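Local coordinates for core protein VP4 (PDB 2JHP), which caps viral messenger RNA as a multifunctional enzyme of the bluetongue virus core, with separate sites for guanine and for the methylation by-product S-adenosyl-L-homocysteine, at residues S181-I186 / L261-V266; E191-I196 / R216-H221; T203-K208 / C230-V235. All coordinates share one frame; numbering follows the deposited sequence.

Contact 1. Residues S181-I186 / L261-V266. With GUN (guanine), chain D; SAH (S-adenosyl-L-homocysteine), chain C.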
# COMPACT_ATOMS: atom_id res chain seq x y z
N SER A 181 0.23 23.81 -0.53
CA SER A 181 0.20 22.69 -1.45
C SER A 181 1.53 22.61 -2.18
O SER A 181 2.00 21.52 -2.51
CB SER A 181 -0.94 22.86 -2.45
OG SER A 181 -2.09 22.20 -2.00
N MET A 182 2.13 23.78 -2.44
CA MET A 182 3.43 23.83 -3.11
C MET A 182 4.45 23.03 -2.31
O MET A 182 5.02 22.06 -2.83
CB MET A 182 3.88 25.28 -3.31
CG MET A 182 5.08 25.45 -4.16
SD MET A 182 5.94 26.86 -3.52
CE MET A 182 6.92 27.31 -4.91
N LEU A 183 4.64 23.39 -1.04
CA LEU A 183 5.49 22.64 -0.13
C LEU A 183 5.08 21.17 -0.03
O LEU A 183 5.94 20.30 0.05
CB LEU A 183 5.52 23.28 1.26
CG LEU A 183 5.95 24.75 1.41
CD1 LEU A 183 5.60 25.25 2.79
CD2 LEU A 183 7.44 24.96 1.12
N ASP A 184 3.78 20.89 -0.08
CA ASP A 184 3.27 19.52 0.01
C ASP A 184 3.88 18.52 -0.97
O ASP A 184 4.22 17.41 -0.57
CB ASP A 184 1.76 19.48 -0.15
CG ASP A 184 1.04 19.73 1.13
OD1 ASP A 184 1.70 19.73 2.19
OD2 ASP A 184 -0.19 19.95 1.07
N TYR A 185 3.99 18.91 -2.25
CA TYR A 185 4.57 18.01 -3.24
C TYR A 185 6.09 18.13 -3.43
O TYR A 185 6.73 17.21 -3.93
CB TYR A 185 3.84 18.12 -4.56
CG TYR A 185 4.04 19.42 -5.29
CD1 TYR A 185 5.20 19.66 -6.02
CD2 TYR A 185 3.05 20.40 -5.29
CE1 TYR A 185 5.38 20.86 -6.70
CE2 TYR A 185 3.22 21.58 -5.97
CZ TYR A 185 4.39 21.81 -6.67
OH TYR A 185 4.55 22.99 -7.36
N ILE A 186 6.68 19.25 -3.05
CA ILE A 186 8.12 19.41 -3.26
C ILE A 186 8.94 18.90 -2.07
O ILE A 186 10.03 18.38 -2.26
CB ILE A 186 8.52 20.86 -3.65
CG1 ILE A 186 9.90 20.91 -4.33
CG2 ILE A 186 8.47 21.80 -2.44
CD1 ILE A 186 9.98 20.27 -5.72
N LEU A 261 17.32 21.73 -0.99
CA LEU A 261 16.34 22.17 -1.99
C LEU A 261 16.20 23.68 -1.99
O LEU A 261 16.12 24.31 -0.93
CB LEU A 261 14.98 21.51 -1.74
CG LEU A 261 13.68 22.16 -2.22
CD1 LEU A 261 13.54 22.12 -3.73
CD2 LEU A 261 12.55 21.39 -1.57
N PHE A 262 16.18 24.26 -3.19
CA PHE A 262 16.11 25.69 -3.41
C PHE A 262 14.69 26.07 -3.83
O PHE A 262 14.19 25.60 -4.86
CB PHE A 262 17.13 26.07 -4.48
CG PHE A 262 17.22 27.55 -4.77
CD1 PHE A 262 18.08 28.36 -4.04
CD2 PHE A 262 16.49 28.12 -5.81
CE1 PHE A 262 18.18 29.73 -4.32
CE2 PHE A 262 16.59 29.48 -6.10
CZ PHE A 262 17.44 30.29 -5.35
N ILE A 263 14.04 26.92 -3.03
CA ILE A 263 12.66 27.37 -3.29
C ILE A 263 12.63 28.89 -3.49
O ILE A 263 13.02 29.65 -2.59
CB ILE A 263 11.69 26.96 -2.15
CG1 ILE A 263 11.68 25.44 -1.96
CG2 ILE A 263 10.28 27.48 -2.44
CD1 ILE A 263 10.66 24.94 -0.94
N TRP A 264 12.16 29.33 -4.67
CA TRP A 264 12.14 30.75 -5.08
C TRP A 264 10.72 31.21 -5.38
O TRP A 264 10.09 30.72 -6.33
CB TRP A 264 13.04 30.97 -6.30
CG TRP A 264 13.11 32.39 -6.85
CD1 TRP A 264 12.22 33.00 -7.69
CD2 TRP A 264 14.16 33.35 -6.62
NE1 TRP A 264 12.65 34.28 -8.00
CE2 TRP A 264 13.84 34.52 -7.36
CE3 TRP A 264 15.34 33.33 -5.87
CZ2 TRP A 264 14.64 35.65 -7.35
CZ3 TRP A 264 16.15 34.46 -5.87
CH2 TRP A 264 15.79 35.60 -6.60
N ASP A 265 10.24 32.16 -4.57
CA ASP A 265 8.89 32.72 -4.70
C ASP A 265 8.91 34.24 -4.69
O ASP A 265 7.96 34.90 -4.25
CB ASP A 265 7.96 32.18 -3.59
CG ASP A 265 6.48 32.32 -3.94
OD1 ASP A 265 6.12 32.22 -5.14
OD2 ASP A 265 5.66 32.54 -3.02
N VAL A 266 10.01 34.79 -5.20
CA VAL A 266 10.23 36.24 -5.23
C VAL A 266 9.25 37.00 -6.15
O VAL A 266 9.04 36.63 -7.31
CB VAL A 266 11.71 36.54 -5.59
CG1 VAL A 266 11.95 38.03 -5.77
CG2 VAL A 266 12.63 35.97 -4.53
N9 GUN D . -1.13 12.90 -1.62
C8 GUN D . -1.16 11.97 -0.66
N7 GUN D . -0.20 12.21 0.23
C5 GUN D . 0.44 13.31 -0.16
C6 GUN D . 1.52 14.01 0.39
O6 GUN D . 2.05 13.63 1.44
N1 GUN D . 1.97 15.16 -0.27
C2 GUN D . 1.32 15.55 -1.47
N2 GUN D . 1.73 16.62 -2.12
N3 GUN D . 0.28 14.85 -1.97
C4 GUN D . -0.16 13.75 -1.34
N SAH C . 5.99 32.89 -0.17
CA SAH C . 5.01 33.93 0.28
CB SAH C . 4.40 34.71 -0.89
CG SAH C . 5.43 35.49 -1.71
SD SAH C . 5.23 37.27 -1.48
C SAH C . 3.92 33.31 1.15
O SAH C . 3.63 32.12 1.03
OXT SAH C . 3.33 33.98 1.98
C5' SAH C . 6.76 37.69 -2.34
C4' SAH C . 7.78 38.18 -1.34
O4' SAH C . 9.06 38.25 -1.92
C3' SAH C . 7.49 39.58 -0.82
O3' SAH C . 7.02 39.45 0.50
C2' SAH C . 8.82 40.31 -0.86
O2' SAH C . 9.16 40.84 0.39
C1' SAH C . 9.80 39.21 -1.20
N9 SAH C . 10.97 39.59 -2.00
C8 SAH C . 11.05 40.47 -3.04
N7 SAH C . 12.33 40.47 -3.50
C5 SAH C . 13.05 39.59 -2.78
C6 SAH C . 14.39 39.20 -2.82
N6 SAH C . 15.21 39.73 -3.71
N1 SAH C . 14.85 38.25 -1.92
C2 SAH C . 13.99 37.71 -0.99
N3 SAH C . 12.67 38.10 -0.96
C4 SAH C . 12.21 39.03 -1.83
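Helix-on-sheet packing in a methyltransferase domain brings M182, L183 and I186 of helix 178-186 onto L261 and I263 of strand 260-264. All five side chains are buried, and no hydrogen bond links the two segments. I263 does much of the touching, and its branches part. CG1 stands anti to the carbonyl carbon (chi1 -59°); its CD1, with chi2 anti, lies 3.8 Å from L183 CD2 and 4.1 Å from I186 CG2. The other branch, I263 CG2, takes M182 CE at 4.2 Å, the two side chains sliding past each other in opposite directions. I186 CG1 reaches both methyls of L261, lying 3.9 Å from CD2. The strand belongs to a seven-stranded sheet of order 3-2-1-4-5-7-6, the class I methyltransferase arrangement, and helix segment 181-186 runs almost antiparallel to strand segment 261-264 (160°). Both ligands border the pair. D184 O accepts two bonds from guanine, from N2 at 3.0 Å and from N1 at 3.2 Å. Just past the strand, D265 OD2 accepts a hydrogen bond from the amino N of S-adenosyl-L-homocysteine at 2.9 Å, while its OD1 forms a salt bridge with R337. V266 CG1 approaches N7 of the adenine at 3.4 Å.

Contact 2. Residues E191-I196 / R216-H221. With SAH (S-adenosyl-L-homocysteine), chain C.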
# COMPACT_ATOMS: atom_id res chain seq x y z
N GLU A 191 16.93 17.65 3.43
CA GLU A 191 17.22 17.93 4.84
C GLU A 191 17.26 19.42 5.12
O GLU A 191 17.10 19.85 6.26
CB GLU A 191 18.56 17.34 5.26
CG GLU A 191 18.70 15.86 5.03
CD GLU A 191 20.15 15.46 4.87
OE1 GLU A 191 20.83 15.21 5.89
OE2 GLU A 191 20.61 15.40 3.70
N GLU A 192 17.50 20.21 4.08
CA GLU A 192 17.71 21.64 4.24
C GLU A 192 17.07 22.38 3.08
O GLU A 192 17.35 22.09 1.92
CB GLU A 192 19.20 21.93 4.33
CG GLU A 192 19.59 23.38 4.59
CD GLU A 192 21.10 23.56 4.55
OE1 GLU A 192 21.59 24.36 3.72
OE2 GLU A 192 21.81 22.89 5.33
N VAL A 193 16.21 23.34 3.41
CA VAL A 193 15.53 24.16 2.42
C VAL A 193 15.87 25.63 2.59
O VAL A 193 15.71 26.20 3.66
CB VAL A 193 13.99 24.01 2.49
CG1 VAL A 193 13.30 25.04 1.58
CG2 VAL A 193 13.57 22.60 2.13
N HIS A 194 16.32 26.22 1.50
CA HIS A 194 16.50 27.66 1.41
C HIS A 194 15.29 28.24 0.66
O HIS A 194 15.09 27.97 -0.54
CB HIS A 194 17.82 27.98 0.70
CG HIS A 194 19.02 27.54 1.47
ND1 HIS A 194 19.83 28.42 2.15
CD2 HIS A 194 19.54 26.31 1.68
CE1 HIS A 194 20.81 27.75 2.75
NE2 HIS A 194 20.66 26.47 2.47
N TYR A 195 14.49 29.02 1.38
CA TYR A 195 13.21 29.52 0.88
C TYR A 195 13.27 31.04 0.73
O TYR A 195 13.12 31.77 1.71
CB TYR A 195 12.08 29.11 1.85
CG TYR A 195 10.65 29.32 1.38
CD1 TYR A 195 10.34 30.01 0.21
CD2 TYR A 195 9.59 28.83 2.15
CE1 TYR A 195 9.02 30.19 -0.19
CE2 TYR A 195 8.26 29.02 1.76
CZ TYR A 195 7.98 29.69 0.59
OH TYR A 195 6.67 29.87 0.20
N ILE A 196 13.52 31.47 -0.50
CA ILE A 196 13.65 32.89 -0.83
C ILE A 196 12.29 33.43 -1.23
O ILE A 196 11.61 32.85 -2.08
CB ILE A 196 14.61 33.13 -2.06
CG1 ILE A 196 15.67 32.02 -2.24
CG2 ILE A 196 15.18 34.54 -2.01
CD1 ILE A 196 16.82 32.04 -1.27
N ARG A 216 9.52 19.18 10.84
CA ARG A 216 10.57 19.01 11.85
C ARG A 216 11.89 18.44 11.32
O ARG A 216 12.95 18.86 11.78
CB ARG A 216 10.07 18.17 13.04
CG ARG A 216 9.60 19.02 14.21
CD ARG A 216 9.59 18.25 15.53
NE ARG A 216 8.36 17.50 15.82
CZ ARG A 216 7.14 17.74 15.31
NH1 ARG A 216 6.93 18.75 14.46
NH2 ARG A 216 6.12 16.97 15.67
N ARG A 217 11.82 17.53 10.36
CA ARG A 217 13.02 16.90 9.79
C ARG A 217 13.80 17.82 8.82
O ARG A 217 14.85 17.43 8.28
CB ARG A 217 12.68 15.58 9.10
CG ARG A 217 12.02 14.52 9.97
CD ARG A 217 11.97 13.16 9.26
NE ARG A 217 11.65 13.27 7.83
CZ ARG A 217 10.42 13.29 7.31
NH1 ARG A 217 9.34 13.20 8.09
NH2 ARG A 217 10.26 13.40 5.99
N VAL A 218 13.31 19.04 8.61
CA VAL A 218 13.93 19.93 7.65
C VAL A 218 14.52 21.17 8.32
O VAL A 218 13.92 21.72 9.24
CB VAL A 218 12.93 20.31 6.54
CG1 VAL A 218 13.34 21.58 5.80
CG2 VAL A 218 12.76 19.14 5.58
N LEU A 219 15.70 21.58 7.87
CA LEU A 219 16.26 22.86 8.29
C LEU A 219 15.88 23.96 7.29
O LEU A 219 16.24 23.90 6.11
CB LEU A 219 17.77 22.78 8.51
CG LEU A 219 18.43 24.08 8.98
CD1 LEU A 219 17.80 24.60 10.27
CD2 LEU A 219 19.96 23.93 9.13
N TRP A 220 15.15 24.95 7.78
CA TRP A 220 14.54 25.98 6.95
C TRP A 220 15.29 27.31 7.01
O TRP A 220 15.21 28.01 8.01
CB TRP A 220 13.11 26.21 7.41
CG TRP A 220 12.22 25.03 7.30
CD1 TRP A 220 11.95 24.10 8.26
CD2 TRP A 220 11.47 24.65 6.14
NE1 TRP A 220 11.08 23.16 7.77
CE2 TRP A 220 10.77 23.47 6.47
CE3 TRP A 220 11.34 25.18 4.86
CZ2 TRP A 220 9.94 22.81 5.56
CZ3 TRP A 220 10.50 24.53 3.95
CH2 TRP A 220 9.81 23.36 4.31
N HIS A 221 16.02 27.65 5.96
CA HIS A 221 16.60 28.98 5.83
C HIS A 221 15.64 29.82 5.03
O HIS A 221 15.43 29.58 3.84
CB HIS A 221 17.96 28.92 5.14
CG HIS A 221 19.08 28.49 6.03
ND1 HIS A 221 19.62 29.32 6.99
CD2 HIS A 221 19.79 27.34 6.08
CE1 HIS A 221 20.60 28.69 7.61
NE2 HIS A 221 20.72 27.48 7.08
N SAH C . 5.99 32.89 -0.17
CA SAH C . 5.01 33.93 0.28
CB SAH C . 4.40 34.71 -0.89
CG SAH C . 5.43 35.49 -1.71
SD SAH C . 5.23 37.27 -1.48
C SAH C . 3.92 33.31 1.15
O SAH C . 3.63 32.12 1.03
OXT SAH C . 3.33 33.98 1.98
C5' SAH C . 6.76 37.69 -2.34
C4' SAH C . 7.78 38.18 -1.34
O4' SAH C . 9.06 38.25 -1.92
C3' SAH C . 7.49 39.58 -0.82
O3' SAH C . 7.02 39.45 0.50
C2' SAH C . 8.82 40.31 -0.86
O2' SAH C . 9.16 40.84 0.39
C1' SAH C . 9.80 39.21 -1.20
N9 SAH C . 10.97 39.59 -2.00
C8 SAH C . 11.05 40.47 -3.04
N7 SAH C . 12.33 40.47 -3.50
C5 SAH C . 13.05 39.59 -2.78
C6 SAH C . 14.39 39.20 -2.82
N6 SAH C . 15.21 39.73 -3.71
N1 SAH C . 14.85 38.25 -1.92
C2 SAH C . 13.99 37.71 -0.99
N3 SAH C . 12.67 38.10 -0.96
C4 SAH C . 12.21 39.03 -1.83
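H194 and H221 both hold CG anti to the carbonyl carbon, beside the backbone N (chi1 -65° and -80°), which starts both rings off in the same direction; the imidazoles lie side by side on one face of the sheet. Their planes are tilted by only 17° but slid apart, with centroids 4.8 Å from each other, so the rings barely overlap. H221 CB lies over one face of the H194 ring, and H194 CE1 comes within 3.5 Å of H221 CD2. E192, extended on the same face, brings OE1 to H194 NE2 at 2.6 Å. The imidazole N-H meets this oxygen on its anti side, a little out of the carboxylate plane.

On the opposite face, V193 lies alongside the W220 indole, its CG1 3.7 Å from CZ3, while V193 CG2 meets V218 CG1 at 3.8 Å. The same V218 methyl covers a W220 face toward the rim. Between the faces runs a parallel ladder of four backbone bonds: L219 N to E191 O, nearly straight at 2.7 Å, then V193 N to L219 O, H221 N to V193 O and Y195 N to H221 O. Strands 192-196 and 219-223 are the first two of the methyltransferase sheet, joined by a beta-alpha-beta crossover whose helix 202-210 covers W220. Beyond the ladder, I196 CG2 touches C2 of the S-adenosyl-L-homocysteine adenine at 3.5 Å, and Y195 OH accepts a weak bond from the ligand amino N at 3.1 Å.

Both ring nitrogens of H194 are thus gripped, NE2 by E192 and ND1 by Y223 OH, which fixes the rotation of the ring. H221 ND1 is bonded to H238. The buried carboxylate of E192 would be expected to polarise the H194 imidazole.

Contact 3. Residues T203-K208 / C230-V235. With SAH (S-adenosyl-L-homocysteine), chain C.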
# COMPACT_ATOMS: atom_id res chain seq x y z
N THR A 203 2.23 30.64 5.48
CA THR A 203 2.32 29.48 4.61
C THR A 203 3.21 28.39 5.23
O THR A 203 2.79 27.24 5.32
CB THR A 203 2.77 29.92 3.19
OG1 THR A 203 1.63 30.42 2.47
CG2 THR A 203 3.42 28.77 2.40
N LEU A 204 4.41 28.77 5.68
CA LEU A 204 5.31 27.79 6.31
C LEU A 204 4.72 27.23 7.59
O LEU A 204 4.89 26.06 7.90
CB LEU A 204 6.71 28.38 6.58
CG LEU A 204 7.79 27.42 7.09
CD1 LEU A 204 8.06 26.27 6.13
CD2 LEU A 204 9.09 28.16 7.37
N MET A 205 4.01 28.07 8.34
CA MET A 205 3.44 27.65 9.62
C MET A 205 2.26 26.71 9.43
O MET A 205 2.02 25.84 10.26
CB MET A 205 3.06 28.86 10.47
CG MET A 205 4.26 29.72 10.88
SD MET A 205 5.49 28.89 11.94
CE MET A 205 4.74 29.14 13.56
N GLN A 206 1.53 26.87 8.32
CA GLN A 206 0.46 25.94 7.99
C GLN A 206 1.01 24.57 7.58
O GLN A 206 0.38 23.54 7.84
CB GLN A 206 -0.48 26.51 6.94
CG GLN A 206 -1.43 27.58 7.48
CD GLN A 206 -2.37 27.05 8.55
OE1 GLN A 206 -3.44 26.52 8.24
NE2 GLN A 206 -2.00 27.21 9.81
N PHE A 207 2.18 24.56 6.96
CA PHE A 207 2.87 23.31 6.65
C PHE A 207 3.28 22.58 7.94
O PHE A 207 3.03 21.39 8.09
CB PHE A 207 4.08 23.56 5.74
CG PHE A 207 4.71 22.30 5.19
CD1 PHE A 207 4.09 21.57 4.18
CD2 PHE A 207 5.94 21.85 5.68
CE1 PHE A 207 4.67 20.42 3.67
CE2 PHE A 207 6.53 20.69 5.17
CZ PHE A 207 5.90 19.98 4.16
N LYS A 208 3.87 23.32 8.88
CA LYS A 208 4.17 22.80 10.21
C LYS A 208 2.94 22.16 10.86
O LYS A 208 3.03 21.07 11.41
CB LYS A 208 4.74 23.90 11.12
CG LYS A 208 5.09 23.41 12.52
CD LYS A 208 5.35 24.54 13.55
CE LYS A 208 4.08 25.11 14.15
NZ LYS A 208 4.40 26.19 15.12
N CYS A 230 10.69 34.01 14.09
CA CYS A 230 10.22 32.63 14.17
C CYS A 230 10.97 31.85 15.26
O CYS A 230 12.14 31.48 15.10
CB CYS A 230 10.32 31.92 12.82
SG CYS A 230 9.45 30.34 12.77
N SER A 231 10.25 31.61 16.35
CA SER A 231 10.79 30.93 17.53
C SER A 231 11.08 29.45 17.30
O SER A 231 11.63 28.79 18.17
CB SER A 231 9.83 31.10 18.70
OG SER A 231 8.63 30.40 18.45
N ASP A 232 10.68 28.92 16.14
CA ASP A 232 11.01 27.54 15.78
C ASP A 232 12.51 27.40 15.54
O ASP A 232 13.08 28.13 14.73
CB ASP A 232 10.19 27.06 14.58
CG ASP A 232 8.89 26.39 15.00
OD1 ASP A 232 8.94 25.41 15.78
OD2 ASP A 232 7.81 26.84 14.55
N PRO A 233 13.16 26.48 16.27
CA PRO A 233 14.61 26.27 16.24
C PRO A 233 15.17 25.85 14.88
O PRO A 233 16.31 26.19 14.57
CB PRO A 233 14.83 25.17 17.29
CG PRO A 233 13.52 24.52 17.44
CD PRO A 233 12.50 25.58 17.24
N ASN A 234 14.38 25.13 14.08
CA ASN A 234 14.82 24.75 12.74
C ASN A 234 14.42 25.76 11.64
O ASN A 234 14.59 25.48 10.44
CB ASN A 234 14.34 23.33 12.38
CG ASN A 234 12.82 23.22 12.32
OD1 ASN A 234 12.10 23.90 13.04
ND2 ASN A 234 12.33 22.35 11.45
N VAL A 235 13.91 26.92 12.05
CA VAL A 235 13.68 28.03 11.11
C VAL A 235 14.64 29.17 11.37
O VAL A 235 14.52 29.90 12.36
CB VAL A 235 12.21 28.55 11.08
CG1 VAL A 235 12.06 29.60 10.01
CG2 VAL A 235 11.23 27.39 10.83
N SAH C . 5.99 32.89 -0.17
CA SAH C . 5.01 33.93 0.28
CB SAH C . 4.40 34.71 -0.89
CG SAH C . 5.43 35.49 -1.71
SD SAH C . 5.23 37.27 -1.48
C SAH C . 3.92 33.31 1.15
O SAH C . 3.63 32.12 1.03
OXT SAH C . 3.33 33.98 1.98
C5' SAH C . 6.76 37.69 -2.34
C4' SAH C . 7.78 38.18 -1.34
O4' SAH C . 9.06 38.25 -1.92
C3' SAH C . 7.49 39.58 -0.82
O3' SAH C . 7.02 39.45 0.50
C2' SAH C . 8.82 40.31 -0.86
O2' SAH C . 9.16 40.84 0.39
C1' SAH C . 9.80 39.21 -1.20
N9 SAH C . 10.97 39.59 -2.00
C8 SAH C . 11.05 40.47 -3.04
N7 SAH C . 12.33 40.47 -3.50
C5 SAH C . 13.05 39.59 -2.78
C6 SAH C . 14.39 39.20 -2.82
N6 SAH C . 15.21 39.73 -3.71
N1 SAH C . 14.85 38.25 -1.92
C2 SAH C . 13.99 37.71 -0.99
N3 SAH C . 12.67 38.10 -0.96
C4 SAH C . 12.21 39.03 -1.83
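K208 runs out from helix 202-210 toward D232, the two side chains meeting tip to tip. From CB the lysine goes on with CG anti to the backbone N (chi1 -179°). CD is the first of its atoms to arrive, 3.5 Å from D232 OD2. A bend at chi3 (82°) then turns CE so that it stays 4.1 Å from that same oxygen. At the end, NZ forms a salt bridge with D232 OD2 at 3.5 Å, so a run of methylenes and the ammonium group all gather about one carboxylate oxygen.

M205, one turn earlier, comes to this oxygen as well. Its CE methyl ends 4.0 Å from D232 OD2, while SD lies 4.3 Å from C230 SG. The helix is the first of two in the connection between strands 192-196 and 219-223 of the Rossmann-like methyltransferase sheet, and segment 230-235 is the loop that leads into 235-238, the edge strand beside 219-223. The loop closes with a type I beta turn from D232 to V235, in which V235 N bonds D232 O at 3.1 Å. N234 ND2, within that turn, is held by V218 O.

Deeper in, the contact becomes apolar. L204 CD2 meets V235 CG2 tip to tip at 4.1 Å. F215 of helix 212-216 touches L204, K208, N234 and V235, and V222 of strand 219-223 touches both L204 and V235. At the start of segment 203-208, T203 OG1 donates a hydrogen bond to atom O of S-adenosyl-L-homocysteine (SAH O) at 3.0 Å. This is an oxygen of the ligand carboxylate, and the threonine CB and CG2 also lie close to it.

How the contacts relate
Contacts 1 and 2 have centres about 10 Å apart, as do contacts 2 and 3, while contacts 1 and 3 are about 14 Å apart. Strands 260-264, 192-196 and 219-223 are successive neighbours in one sheet, followed by edge strand 235-238; I263 and H194 are joined by backbone hydrogen bonding. Along the chain, contacts 2 and 3 are both nested within the loop closed by contact 1, and their own segments alternate. F207 of contact 3 packs on L183 and D184 of contact 1. All three reach the same S-adenosyl-L-homocysteine through D265, Y195 and T203, so this part of the pocket is lined from the C-terminal side of the strands, including the residue just past 260-264, and from helix 202-210.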